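Local coordinates for protein sulfate adenylyltransferase (Allochromatium vinosum, PDB 4DNX) that catalyses the transfer of the adenylyl group of ATP to sulfate, giving adenosine 5'-phosphosulfate and diphosphate, at residues P12-D17 / L164-F169; A49-P54 / R178-I183; I99-P104 / V111-D116. One frame throughout, in Å; residues are numbered along the deposited sequence.

Interaction 1. Residues P12-D17 / L164-F169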
loop_
_atom_site.group_PDB
_atom_site.type_symbol
_atom_site.label_atom_id
_atom_site.label_comp_id
_atom_site.label_asym_id
_atom_site.label_seq_id
_atom_site.Cartn_x
_atom_site.Cartn_y
_atom_site.Cartn_z
ATOM N N PRO A 12 -4.304 4.471 15.395
ATOM C CA PRO A 12 -5.129 3.681 14.478
ATOM C C PRO A 12 -5.667 2.415 15.174
ATOM O O PRO A 12 -5.090 1.944 16.174
ATOM C CB PRO A 12 -4.139 3.266 13.371
ATOM C CG PRO A 12 -2.740 3.220 14.095
ATOM C CD PRO A 12 -2.867 4.453 15.012
ATOM N N ARG A 13 -6.762 1.878 14.632
ATOM C CA ARG A 13 -7.419 0.722 15.244
ATOM C C ARG A 13 -7.090 -0.596 14.518
ATOM O O ARG A 13 -7.501 -1.682 14.945
ATOM C CB ARG A 13 -8.953 0.948 15.320
ATOM C CG ARG A 13 -9.345 2.242 16.100
ATOM C CD ARG A 13 -8.783 2.243 17.528
ATOM N NE ARG A 13 -9.358 1.196 18.344
ATOM C CZ ARG A 13 -9.063 0.989 19.627
ATOM N NH1 ARG A 13 -8.186 1.795 20.255
ATOM N NH2 ARG A 13 -9.638 -0.023 20.291
ATOM N N PHE A 14 -6.298 -0.512 13.459
ATOM C CA PHE A 14 -5.821 -1.743 12.775
ATOM C C PHE A 14 -4.876 -2.537 13.658
ATOM O O PHE A 14 -4.046 -1.964 14.388
ATOM C CB PHE A 14 -5.123 -1.415 11.429
ATOM C CG PHE A 14 -4.568 -2.617 10.738
ATOM C CD1 PHE A 14 -5.416 -3.544 10.092
ATOM C CD2 PHE A 14 -3.191 -2.816 10.698
ATOM C CE1 PHE A 14 -4.862 -4.673 9.465
ATOM C CE2 PHE A 14 -2.614 -3.929 10.090
ATOM C CZ PHE A 14 -3.441 -4.869 9.457
ATOM N N VAL A 15 -5.024 -3.872 13.600
ATOM C CA VAL A 15 -4.134 -4.738 14.417
ATOM C C VAL A 15 -2.811 -4.955 13.641
ATOM O O VAL A 15 -2.614 -5.955 12.916
ATOM C CB VAL A 15 -4.804 -6.061 14.753
ATOM C CG1 VAL A 15 -3.894 -6.906 15.715
ATOM C CG2 VAL A 15 -6.142 -5.761 15.414
ATOM N N TYR A 16 -1.863 -4.042 13.861
ATOM C CA TYR A 16 -0.543 -4.125 13.200
ATOM C C TYR A 16 0.355 -5.320 13.584
ATOM O O TYR A 16 1.164 -5.749 12.770
ATOM C CB TYR A 16 0.258 -2.838 13.406
ATOM C CG TYR A 16 -0.118 -1.709 12.477
ATOM C CD1 TYR A 16 0.377 -1.660 11.166
ATOM C CD2 TYR A 16 -0.983 -0.696 12.911
ATOM C CE1 TYR A 16 0.010 -0.637 10.295
ATOM C CE2 TYR A 16 -1.349 0.371 12.035
ATOM C CZ TYR A 16 -0.799 0.392 10.743
ATOM O OH TYR A 16 -1.123 1.392 9.872
ATOM N N ASP A 17 0.237 -5.851 14.813
ATOM C CA ASP A 17 1.047 -6.973 15.236
ATOM C C ASP A 17 0.486 -8.241 14.579
ATOM O O ASP A 17 -0.661 -8.577 14.858
ATOM C CB ASP A 17 0.969 -7.110 16.758
ATOM C CG ASP A 17 1.817 -8.255 17.278
ATOM O OD1 ASP A 17 3.031 -8.225 17.047
ATOM O OD2 ASP A 17 1.277 -9.182 17.922
ATOM N N LEU A 164 -9.327 -5.659 11.296
ATOM C CA LEU A 164 -8.516 -6.765 10.791
ATOM C C LEU A 164 -8.087 -6.593 9.335
ATOM O O LEU A 164 -7.151 -7.245 8.857
ATOM C CB LEU A 164 -9.274 -8.105 10.967
ATOM C CG LEU A 164 -9.599 -8.433 12.428
ATOM C CD1 LEU A 164 -10.242 -9.827 12.454
ATOM C CD2 LEU A 164 -8.354 -8.435 13.314
ATOM N N ASN A 165 -8.808 -5.749 8.615
ATOM C CA ASN A 165 -8.463 -5.470 7.198
ATOM C C ASN A 165 -9.117 -4.192 6.753
ATOM O O ASN A 165 -9.884 -3.546 7.520
ATOM C CB ASN A 165 -8.850 -6.637 6.271
ATOM C CG ASN A 165 -10.329 -6.963 6.325
ATOM O OD1 ASN A 165 -11.163 -6.193 5.835
ATOM N ND2 ASN A 165 -10.657 -8.110 6.942
ATOM N N PHE A 166 -8.780 -3.782 5.521
ATOM C CA PHE A 166 -9.337 -2.545 4.962
ATOM C C PHE A 166 -10.307 -2.804 3.850
ATOM O O PHE A 166 -10.473 -1.949 2.947
ATOM C CB PHE A 166 -8.184 -1.644 4.513
ATOM C CG PHE A 166 -7.255 -1.276 5.663
ATOM C CD1 PHE A 166 -7.747 -0.566 6.753
ATOM C CD2 PHE A 166 -5.898 -1.571 5.633
ATOM C CE1 PHE A 166 -6.928 -0.207 7.829
ATOM C CE2 PHE A 166 -5.056 -1.176 6.718
ATOM C CZ PHE A 166 -5.565 -0.501 7.803
ATOM N N SER A 167 -10.967 -3.952 3.926
ATOM C CA SER A 167 -12.113 -4.237 3.018
ATOM C C SER A 167 -11.639 -4.273 1.524
ATOM O O SER A 167 -10.432 -4.504 1.191
ATOM C CB SER A 167 -13.238 -3.223 3.326
ATOM O OG SER A 167 -14.475 -3.521 2.627
ATOM N N TYR A 168 -12.575 -4.011 0.603
ATOM C CA TYR A 168 -12.296 -4.050 -0.798
ATOM C C TYR A 168 -11.474 -2.844 -1.225
ATOM O O TYR A 168 -10.899 -2.858 -2.337
ATOM C CB TYR A 168 -13.627 -4.120 -1.600
ATOM C CG TYR A 168 -14.411 -2.837 -1.616
ATOM C CD1 TYR A 168 -15.363 -2.557 -0.626
ATOM C CD2 TYR A 168 -14.239 -1.920 -2.645
ATOM C CE1 TYR A 168 -16.102 -1.354 -0.643
ATOM C CE2 TYR A 168 -14.920 -0.736 -2.653
ATOM C CZ TYR A 168 -15.877 -0.471 -1.695
ATOM O OH TYR A 168 -16.584 0.707 -1.741
ATOM N N PHE A 169 -11.366 -1.821 -0.372
ATOM C CA PHE A 169 -10.609 -0.622 -0.774
ATOM C C PHE A 169 -9.133 -0.991 -0.995
ATOM O O PHE A 169 -8.471 -0.457 -1.909
ATOM C CB PHE A 169 -10.698 0.457 0.309
ATOM C CG PHE A 169 -12.116 0.883 0.627
ATOM C CD1 PHE A 169 -12.893 1.552 -0.343
ATOM C CD2 PHE A 169 -12.692 0.588 1.851
ATOM C CE1 PHE A 169 -14.209 1.983 -0.053
ATOM C CE2 PHE A 169 -14.022 0.990 2.156
ATOM C CZ PHE A 169 -14.786 1.691 1.198
#
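F14 and L164 bring the two backbones nearest, their CA atoms 6.0 Å apart, and no hydrogen bond joins the segments. V15 sits at the centre of an inverse gamma turn just before helix 18-28, while 164-169 runs from loop into helix 167-172.

F14 points toward 164-169, its CG anti to the backbone N (chi1 177°). The F166 side chain crosses it at about a right angle, yet the ring planes are only 32° apart, an oblique pair. F166 CZ touches F14 CG at 3.8 Å, and F166 CE2 lies over one F14 face, offset toward the rim. At the edge of the F14 ring, CE1 approaches L164 O to 3.5 Å. The methyls V15 CG2 and L164 CD2 meet at 4.1 Å, side by side. Beyond the rings, N165 OD1 receives S167 N on an in-plane lone pair at 3.0 Å, an Asx turn leading into the helix.

T171 and P174 of the second subunit pack on F14 and F166, respectively. Polar groups bond within 164-169 or outside, such as Y16 OH to D175 of that subunit. This contact within the PUA-like region rests on rings and methyls, so its specificity probably comes from shape, not directional bonds.

Interaction 2. Residues A49-P54 / R178-I183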
loop_
_atom_site.group_PDB
_atom_site.type_symbol
_atom_site.label_atom_id
_atom_site.label_comp_id
_atom_site.label_asym_id
_atom_site.label_seq_id
_atom_site.Cartn_x
_atom_site.Cartn_y
_atom_site.Cartn_z
ATOM N N ALA A 49 -7.471 2.787 9.783
ATOM C CA ALA A 49 -6.378 3.385 8.963
ATOM C C ALA A 49 -5.842 4.663 9.599
ATOM O O ALA A 49 -4.920 5.288 9.048
ATOM C CB ALA A 49 -6.920 3.679 7.563
ATOM N N GLY A 50 -6.373 5.048 10.765
ATOM C CA GLY A 50 -5.859 6.224 11.506
ATOM C C GLY A 50 -6.452 7.572 11.072
ATOM O O GLY A 50 -6.138 8.626 11.656
ATOM N N TYR A 51 -7.313 7.568 10.059
ATOM C CA TYR A 51 -7.924 8.814 9.613
ATOM C C TYR A 51 -8.827 9.456 10.694
ATOM O O TYR A 51 -8.955 10.690 10.757
ATOM C CB TYR A 51 -8.732 8.568 8.352
ATOM C CG TYR A 51 -7.866 8.360 7.113
ATOM C CD1 TYR A 51 -7.137 9.432 6.567
ATOM C CD2 TYR A 51 -7.795 7.103 6.482
ATOM C CE1 TYR A 51 -6.338 9.251 5.426
ATOM C CE2 TYR A 51 -7.031 6.878 5.349
ATOM C CZ TYR A 51 -6.296 7.981 4.811
ATOM O OH TYR A 51 -5.555 7.782 3.678
ATOM N N PHE A 52 -9.484 8.627 11.526
ATOM C CA PHE A 52 -10.379 9.152 12.562
ATOM C C PHE A 52 -9.741 9.075 13.949
ATOM O O PHE A 52 -10.410 9.072 14.991
ATOM C CB PHE A 52 -11.735 8.421 12.527
ATOM C CG PHE A 52 -12.585 8.713 11.306
ATOM C CD1 PHE A 52 -12.272 9.720 10.364
ATOM C CD2 PHE A 52 -13.697 7.932 11.085
ATOM C CE1 PHE A 52 -13.104 9.957 9.264
ATOM C CE2 PHE A 52 -14.553 8.151 9.957
ATOM C CZ PHE A 52 -14.255 9.128 9.059
ATOM N N SER A 53 -8.408 9.099 13.969
ATOM C CA SER A 53 -7.717 9.146 15.248
ATOM C C SER A 53 -8.001 10.413 16.078
ATOM O O SER A 53 -8.246 11.478 15.469
ATOM C CB SER A 53 -6.181 9.140 14.984
ATOM O OG SER A 53 -5.430 9.251 16.207
ATOM N N PRO A 54 -8.436 10.187 17.312
ATOM C CA PRO A 54 -7.846 9.202 18.215
ATOM C C PRO A 54 -9.046 8.364 18.690
ATOM O O PRO A 54 -8.974 7.713 19.755
ATOM C CB PRO A 54 -7.283 10.037 19.376
ATOM C CG PRO A 54 -8.226 11.167 19.478
ATOM C CD PRO A 54 -8.586 11.489 18.026
ATOM N N ARG A 178 -4.052 3.922 0.872
ATOM C CA ARG A 178 -3.043 4.226 1.922
ATOM C C ARG A 178 -3.733 4.562 3.223
ATOM O O ARG A 178 -4.786 5.177 3.229
ATOM C CB ARG A 178 -2.239 5.492 1.554
ATOM C CG ARG A 178 -1.336 5.245 0.436
ATOM C CD ARG A 178 -0.064 4.511 0.864
ATOM N NE ARG A 178 0.831 4.553 -0.274
ATOM C CZ ARG A 178 0.708 3.804 -1.371
ATOM N NH1 ARG A 178 -0.254 2.877 -1.480
ATOM N NH2 ARG A 178 1.574 3.969 -2.367
ATOM N N THR A 179 -3.104 4.163 4.316
ATOM C CA THR A 179 -3.540 4.598 5.629
ATOM C C THR A 179 -3.035 6.003 5.891
ATOM O O THR A 179 -2.067 6.460 5.247
ATOM C CB THR A 179 -2.986 3.671 6.742
ATOM O OG1 THR A 179 -1.542 3.693 6.724
ATOM C CG2 THR A 179 -3.506 2.231 6.523
ATOM N N ALA A 180 -3.660 6.689 6.853
ATOM C CA ALA A 180 -3.129 8.011 7.295
ATOM C C ALA A 180 -1.720 7.809 7.879
ATOM O O ALA A 180 -0.860 8.690 7.750
ATOM C CB ALA A 180 -4.022 8.601 8.387
ATOM N N VAL A 181 -1.498 6.668 8.537
ATOM C CA VAL A 181 -0.212 6.335 9.131
ATOM C C VAL A 181 0.890 6.342 8.036
ATOM O O VAL A 181 1.958 6.972 8.210
ATOM C CB VAL A 181 -0.273 4.956 9.856
ATOM C CG1 VAL A 181 1.132 4.482 10.256
ATOM C CG2 VAL A 181 -1.263 5.027 11.073
ATOM N N GLU A 182 0.608 5.689 6.914
ATOM C CA GLU A 182 1.652 5.556 5.870
ATOM C C GLU A 182 1.827 6.874 5.102
ATOM O O GLU A 182 2.975 7.190 4.715
ATOM C CB GLU A 182 1.299 4.424 4.911
ATOM C CG GLU A 182 2.381 4.124 3.809
ATOM C CD GLU A 182 3.826 3.860 4.332
ATOM O OE1 GLU A 182 4.044 3.537 5.529
ATOM O OE2 GLU A 182 4.767 3.933 3.492
ATOM N N ILE A 183 0.742 7.618 4.901
ATOM C CA ILE A 183 0.884 8.954 4.232
ATOM C C ILE A 183 1.775 9.854 5.105
ATOM O O ILE A 183 2.728 10.507 4.583
ATOM C CB ILE A 183 -0.474 9.564 3.981
ATOM C CG1 ILE A 183 -1.163 8.775 2.865
ATOM C CG2 ILE A 183 -0.353 11.003 3.594
ATOM C CD1 ILE A 183 -2.643 9.195 2.576
#
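One face of the Y51 ring receives the start of helix 180-190: A180 N lies 3.5 Å above the plane, offset toward the rim, and A180 CB makes a CH-pi contact 3.9 Å from the centroid and 21° off the normal. At the edge, near the ring plane, lie R178 O and I183 CD1. The Y51 and I183 side chains cross at about a right angle, and the methyl reaches the phenol oxygen.

That oxygen donates to R178 O, Y51 OH to O 2.8 Å, from above the carbonyl plane. It also bonds to H227 NE2, and two partners on this buried hydroxyl probably limit its rotation. The peptide side of the contact is a backbone bond, A180 N to A49 O at 2.9 Å, with an N-H...O angle of 135°. A49 CB meets T179 CG2 at 3.9 Å.

T179 OG1 stands between the backbone N and carbonyl carbon (chi1 61°) and accepts from E182 N; it is also bonded to D175 of the second subunit. The R178 guanidinium pairs with E182 of that subunit.

Two helix ends thus meet. G50, at positive phi, closes helix 38-48 in a Schellman motif, while T179 is the N-cap of helix 180-190. A49 O, just before the Schellman glycine, accepts from A180 N in the first turn of helix 180-190, joining the PUA-like part to the ATP-sulfurylase part beside the dimer interface.

Interaction 3. Residues I99-P104 / V111-D116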
loop_
_atom_site.group_PDB
_atom_site.type_symbol
_atom_site.label_atom_id
_atom_site.label_comp_id
_atom_site.label_asym_id
_atom_site.label_seq_id
_atom_site.Cartn_x
_atom_site.Cartn_y
_atom_site.Cartn_z
ATOM N N ILE A 99 -18.083 -9.263 19.812
ATOM C CA ILE A 99 -18.772 -9.717 18.604
ATOM C C ILE A 99 -17.888 -9.456 17.391
ATOM O O ILE A 99 -16.926 -8.674 17.482
ATOM C CB ILE A 99 -20.135 -9.007 18.428
ATOM C CG1 ILE A 99 -19.928 -7.499 18.128
ATOM C CG2 ILE A 99 -21.011 -9.246 19.673
ATOM C CD1 ILE A 99 -21.211 -6.753 17.649
ATOM N N ALA A 100 -18.191 -10.104 16.270
ATOM C CA ALA A 100 -17.483 -9.863 14.996
ATOM C C ALA A 100 -18.389 -9.000 14.125
ATOM O O ALA A 100 -19.601 -9.244 14.028
ATOM C CB ALA A 100 -17.163 -11.192 14.278
ATOM N N LEU A 101 -17.807 -7.972 13.523
ATOM C CA LEU A 101 -18.520 -7.118 12.536
ATOM C C LEU A 101 -18.120 -7.591 11.135
ATOM O O LEU A 101 -16.944 -7.622 10.804
ATOM C CB LEU A 101 -18.119 -5.654 12.725
ATOM C CG LEU A 101 -18.288 -5.029 14.117
ATOM C CD1 LEU A 101 -17.932 -3.558 14.083
ATOM C CD2 LEU A 101 -19.721 -5.274 14.693
ATOM N N ARG A 102 -19.110 -7.970 10.313
ATOM C CA ARG A 102 -18.856 -8.599 9.014
ATOM C C ARG A 102 -19.127 -7.565 7.913
ATOM O O ARG A 102 -19.973 -6.707 8.087
ATOM C CB ARG A 102 -19.719 -9.834 8.852
ATOM C CG ARG A 102 -19.174 -11.018 9.733
ATOM C CD ARG A 102 -19.995 -12.279 9.587
ATOM N NE ARG A 102 -19.326 -13.399 10.272
ATOM C CZ ARG A 102 -18.344 -14.178 9.783
ATOM N NH1 ARG A 102 -17.785 -13.966 8.569
ATOM N NH2 ARG A 102 -17.855 -15.145 10.555
ATOM N N ASP A 103 -18.371 -7.657 6.822
ATOM C CA ASP A 103 -18.327 -6.657 5.752
ATOM C C ASP A 103 -19.507 -6.881 4.766
ATOM O O ASP A 103 -19.602 -7.935 4.154
ATOM C CB ASP A 103 -16.995 -6.843 4.997
ATOM C CG ASP A 103 -16.607 -5.642 4.191
ATOM O OD1 ASP A 103 -17.493 -4.846 3.739
ATOM O OD2 ASP A 103 -15.362 -5.452 4.017
ATOM N N PRO A 104 -20.338 -5.854 4.575
ATOM C CA PRO A 104 -21.434 -5.975 3.595
ATOM C C PRO A 104 -20.981 -5.904 2.143
ATOM O O PRO A 104 -21.780 -6.238 1.234
ATOM C CB PRO A 104 -22.326 -4.770 3.931
ATOM C CG PRO A 104 -21.367 -3.700 4.376
ATOM C CD PRO A 104 -20.387 -4.555 5.263
ATOM N N VAL A 111 -15.161 -11.286 8.185
ATOM C CA VAL A 111 -14.987 -10.393 9.323
ATOM C C VAL A 111 -14.113 -9.201 9.000
ATOM O O VAL A 111 -12.993 -9.349 8.446
ATOM C CB VAL A 111 -14.326 -11.179 10.500
ATOM C CG1 VAL A 111 -14.094 -10.213 11.676
ATOM C CG2 VAL A 111 -15.236 -12.335 10.942
ATOM N N LEU A 112 -14.608 -8.013 9.350
ATOM C CA LEU A 112 -13.874 -6.744 9.135
ATOM C C LEU A 112 -13.226 -6.254 10.453
ATOM O O LEU A 112 -12.109 -5.710 10.451
ATOM C CB LEU A 112 -14.840 -5.672 8.590
ATOM C CG LEU A 112 -14.377 -4.226 8.446
ATOM C CD1 LEU A 112 -13.190 -4.127 7.502
ATOM C CD2 LEU A 112 -15.515 -3.324 7.963
ATOM N N ALA A 113 -13.890 -6.507 11.588
ATOM C CA ALA A 113 -13.399 -5.965 12.882
ATOM C C ALA A 113 -14.022 -6.793 13.998
ATOM O O ALA A 113 -15.006 -7.490 13.783
ATOM C CB ALA A 113 -13.823 -4.482 13.060
ATOM N N VAL A 114 -13.375 -6.726 15.164
ATOM C CA VAL A 114 -13.903 -7.315 16.393
ATOM C C VAL A 114 -14.274 -6.137 17.308
ATOM O O VAL A 114 -13.512 -5.174 17.431
ATOM C CB VAL A 114 -12.810 -8.203 17.057
ATOM C CG1 VAL A 114 -13.280 -8.711 18.411
ATOM C CG2 VAL A 114 -12.486 -9.375 16.163
ATOM N N MET A 115 -15.423 -6.220 17.969
ATOM C CA MET A 115 -15.906 -5.092 18.765
ATOM C C MET A 115 -16.214 -5.554 20.167
ATOM O O MET A 115 -16.783 -6.632 20.341
ATOM C CB MET A 115 -17.191 -4.542 18.129
ATOM C CG MET A 115 -17.776 -3.367 18.859
ATOM S SD MET A 115 -19.157 -2.764 17.806
ATOM C CE MET A 115 -19.674 -1.418 18.813
ATOM N N ASP A 116 -15.802 -4.767 21.167
ATOM C CA ASP A 116 -16.285 -4.987 22.544
ATOM C C ASP A 116 -17.489 -4.102 22.733
ATOM O O ASP A 116 -17.377 -2.861 22.705
ATOM C CB ASP A 116 -15.183 -4.679 23.577
ATOM C CG ASP A 116 -14.042 -5.654 23.473
ATOM O OD1 ASP A 116 -14.286 -6.860 23.681
ATOM O OD2 ASP A 116 -12.914 -5.239 23.104
#
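L101 and M115 form the apolar centre: both leucine methyls, CD1 and CD2, lie 4.0 Å from M115 SD, the two side chains crossing obliquely. The methionine chain is extended beyond CG, which itself stands anti to the backbone N (chi1 -180°). I99 lies alongside M115 and points the same way, its CG1 4.0 Å from M115 CB, while A113 adds its methyl to this face of the sheet. I157 of strand 155-163 packs against I99 and M115. On the opposite face A100 CB touches the methyls of V111.

The backbone between these faces is antiparallel. I99 and M115 exchange two hydrogen bonds, and L101 N donates to A113 O at 2.9 Å with an angle of 168° at the hydrogen. L101 O is gripped twice: L112 N approaches it at 2.8 Å, nearly along the C=O axis, and A113 N makes a weak bond at 3.3 Å.

Toward the polar edge, V111 CG2 sits over the centre of one face of the R102 guanidinium, 3.7 Å above its plane. The arginine chain is extended from CG to NE, and a chi4 of -84° then places CZ against V111 CG2; NH1 bonds to N109 O and NH2 forms a salt bridge with E29. D103 OD2 probably bonds to S167 OG.

L112 and A113 both face L101, a classic beta bulge. It shifts the register by one residue near the turn of the beta hairpin formed by strands 98-102 and 111-116, within the mixed sheet of the PUA-like region.

In the fold
All three contacts are largely buried, but burial is achieved differently at each place. The centre of interaction 3 lies about 22 Å from the centre of the chain, where antiparallel hydrogen bonding, broken by one bulge, joins neighbouring strands of a sheet. Interactions 1 and 2 lie nearer that centre, join residues far apart in sequence, and both touch the second subunit: interaction 1 by packing and a hydrogen bond from Y16, interaction 2 mainly by R178-E182 salt bridges and the T179-D175 bond. F166 links these two by packing against A49 and T179. Interaction 1 also meets interaction 3, where L112 O probably accepts from L164 N. Interactions 2 and 3 do not touch.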